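Local structure of MP-4 (Mucuna pruriens, 5DSS) at residues G34-G38 and N58-V62. The protein belongs to the Kunitz-type trypsin inhibitor family of plant seeds and contributes indirectly to snake venom neutralization by stimulating cross-reactive antibodies. Residues are numbered along the deposited sequence.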
ATOM      1  N   GLY A  34       8.046   1.450   9.317  1.00 22.98           N
ATOM      2  CA  GLY A  34       6.782   0.773   9.171  1.00 21.87           C
ATOM      3  C   GLY A  34       5.810   1.724   8.530  1.00 20.16           C
ATOM      4  O   GLY A  34       6.150   2.866   8.262  1.00 19.10           O
ATOM      5  N   LEU A  35       4.591   1.248   8.288  1.00 19.35           N
ATOM      6  CA  LEU A  35       3.539   2.116   7.793  1.00 17.06           C
ATOM      7  C   LEU A  35       2.269   2.194   8.663  1.00 17.30           C
ATOM      8  O   LEU A  35       1.877   1.223   9.326  1.00 17.28           O
ATOM      9  CB  LEU A  35       3.086   1.715   6.383  1.00 16.14           C
ATOM     10  CG  LEU A  35       2.737   0.333   5.813  1.00 14.99           C
ATOM     11  CD1 LEU A  35       1.597  -0.394   6.504  1.00 14.29           C
ATOM     12  CD2 LEU A  35       2.419   0.500   4.335  1.00 14.17           C
ATOM     13  N   ARG A  36       1.642   3.370   8.653  1.00 16.79           N
ATOM     14  CA  ARG A  36       0.391   3.572   9.349  1.00 16.36           C
ATOM     15  C   ARG A  36      -0.374   4.763   8.802  1.00 16.72           C
ATOM     16  O   ARG A  36       0.029   5.347   7.785  1.00 15.59           O
ATOM     17  CB  ARG A  36       0.726   3.796  10.824  1.00 17.19           C
ATOM     18  CG  ARG A  36       2.211   3.849  11.184  1.00 17.31           C
ATOM     19  CD  ARG A  36       2.957   4.924  10.422  1.00 17.78           C
ATOM     20  NE  ARG A  36       2.986   6.189  11.146  1.00 18.26           N
ATOM     21  CZ  ARG A  36       3.749   7.217  10.791  1.00 19.19           C
ATOM     22  NH1 ARG A  36       3.736   8.359  11.485  1.00 19.77           N
ATOM     23  NH2 ARG A  36       4.607   7.073   9.794  1.00 20.30           N
ATOM     24  N   LEU A  37      -1.475   5.108   9.480  1.00 16.99           N
ATOM     25  CA  LEU A  37      -2.140   6.388   9.257  1.00 17.89           C
ATOM     26  C   LEU A  37      -1.289   7.299  10.071  1.00 19.02           C
ATOM     27  O   LEU A  37      -1.153   7.110  11.283  1.00 20.81           O
ATOM     28  CB  LEU A  37      -3.549   6.433   9.851  1.00 16.28           C
ATOM     29  CG  LEU A  37      -4.758   6.069   9.022  1.00 15.06           C
ATOM     30  CD1 LEU A  37      -4.831   6.869   7.734  1.00 13.81           C
ATOM     31  CD2 LEU A  37      -4.715   4.582   8.775  1.00 14.93           C
ATOM     32  N   GLY A  38      -0.690   8.265   9.417  1.00 19.62           N
ATOM     33  CA  GLY A  38       0.291   9.063  10.100  1.00 22.78           C
ATOM     34  C   GLY A  38      -0.078  10.510  10.079  1.00 24.48           C
ATOM     35  O   GLY A  38      -1.024  10.917   9.392  1.00 25.34           O
ATOM     36  N   ASN A  58       4.997  -0.938  13.659  1.00 11.67           N
ATOM     37  CA  ASN A  58       4.683  -1.663  12.451  1.00 11.69           C
ATOM     38  C   ASN A  58       3.447  -1.096  11.806  1.00 11.65           C
ATOM     39  O   ASN A  58       3.017  -1.557  10.782  1.00 12.93           O
ATOM     40  CB  ASN A  58       4.421  -3.115  12.791  1.00 12.09           C
ATOM     41  CG  ASN A  58       3.890  -3.290  14.204  1.00 12.57           C
ATOM     42  OD1 ASN A  58       3.634  -2.306  14.913  1.00 12.93           O
ATOM     43  ND2 ASN A  58       3.745  -4.545  14.633  1.00 12.40           N
ATOM     44  N   GLY A  59       2.890  -0.059  12.405  1.00 11.52           N
ATOM     45  CA  GLY A  59       1.707   0.598  11.858  1.00 11.63           C
ATOM     46  C   GLY A  59       0.365  -0.069  12.068  1.00 10.99           C
ATOM     47  O   GLY A  59       0.023  -0.442  13.189  1.00 11.33           O
ATOM     48  N   LEU A  60      -0.397  -0.197  10.987  1.00 10.81           N
ATOM     49  CA  LEU A  60      -1.775  -0.683  11.037  1.00 10.90           C
ATOM     50  C   LEU A  60      -1.984  -1.869  10.072  1.00 11.70           C
ATOM     51  O   LEU A  60      -1.483  -1.844   8.931  1.00 11.07           O
ATOM     52  CB  LEU A  60      -2.719   0.464  10.626  1.00 10.50           C
ATOM     53  CG  LEU A  60      -3.505   1.408  11.539  1.00 10.49           C
ATOM     54  CD1 LEU A  60      -2.621   2.386  12.302  1.00 10.79           C
ATOM     55  CD2 LEU A  60      -4.485   2.184  10.679  1.00 10.69           C
ATOM     56  N   PRO A  61      -2.749  -2.890  10.510  1.00 12.10           N
ATOM     57  CA  PRO A  61      -3.017  -4.068   9.671  1.00 12.36           C
ATOM     58  C   PRO A  61      -3.479  -3.706   8.256  1.00 12.89           C
ATOM     59  O   PRO A  61      -4.070  -2.636   8.059  1.00 14.13           O
ATOM     60  CB  PRO A  61      -4.136  -4.790  10.430  1.00 11.63           C
ATOM     61  CG  PRO A  61      -3.916  -4.416  11.852  1.00 11.71           C
ATOM     62  CD  PRO A  61      -3.434  -2.986  11.814  1.00 12.06           C
ATOM     63  N   VAL A  62      -3.206  -4.589   7.296  1.00 12.28           N
ATOM     64  CA  VAL A  62      -3.448  -4.327   5.891  1.00 11.75           C
ATOM     65  C   VAL A  62      -4.206  -5.485   5.230  1.00 11.67           C
ATOM     66  O   VAL A  62      -3.650  -6.585   5.029  1.00 10.67           O
ATOM     67  CB  VAL A  62      -2.051  -4.160   5.218  1.00 12.44           C
ATOM     68  CG1 VAL A  62      -2.176  -3.476   3.859  1.00 12.52           C
ATOM     69  CG2 VAL A  62      -1.077  -3.393   6.114  1.00 11.62           C
TER
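Asn58 lies late in the loop that joins strand 49-51 to strand 62-63, and it meets strand 35-37 through its backbone. Its side chain points away from that strand and touches Tyr22 and Met24 of strand 20-24. Gly59 follows, with its CA 4.1 Å from Arg36 CA, the nearest CA pair between the segments. Its positive phi suits glycine, and a CB would point toward the strand, where there appears to be little space. Arg36 CG lies 3.4 Å from Gly59 CA, while the guanidinium end leads away from the loop. Leu60 gives the one hydrogen bond between the segments. Its N donates to Leu35 O at 3.2 Å with a bent angle of 136°, and the position of that oxygen is less certain because it is crowded by Gly59. The two segments run 71° apart, so the loop crosses the strand. In this chain 35-37 is an outermost strand of a four-stranded antiparallel sheet, paired with 49-51 on its other side. The all-beta chain and family sequence fit the beta-trefoil fold of Kunitz-type inhibitors, whose strands are joined by long loops like this one. The Leu60 side chain packs against apolar atoms: its CD1 is 3.9 Å from Arg36 CB, and it also meets Leu37. Both leucines rest on Phe84. Pro61 points away from the strand, and its side chain touches Lys20 and Thr85. Val62 points back toward the strand, and its CG2 sits 4.0 Å from Leu35 CD1. These two side chains are buried, with Ile23 touching Leu35 and Ile82 touching Val62.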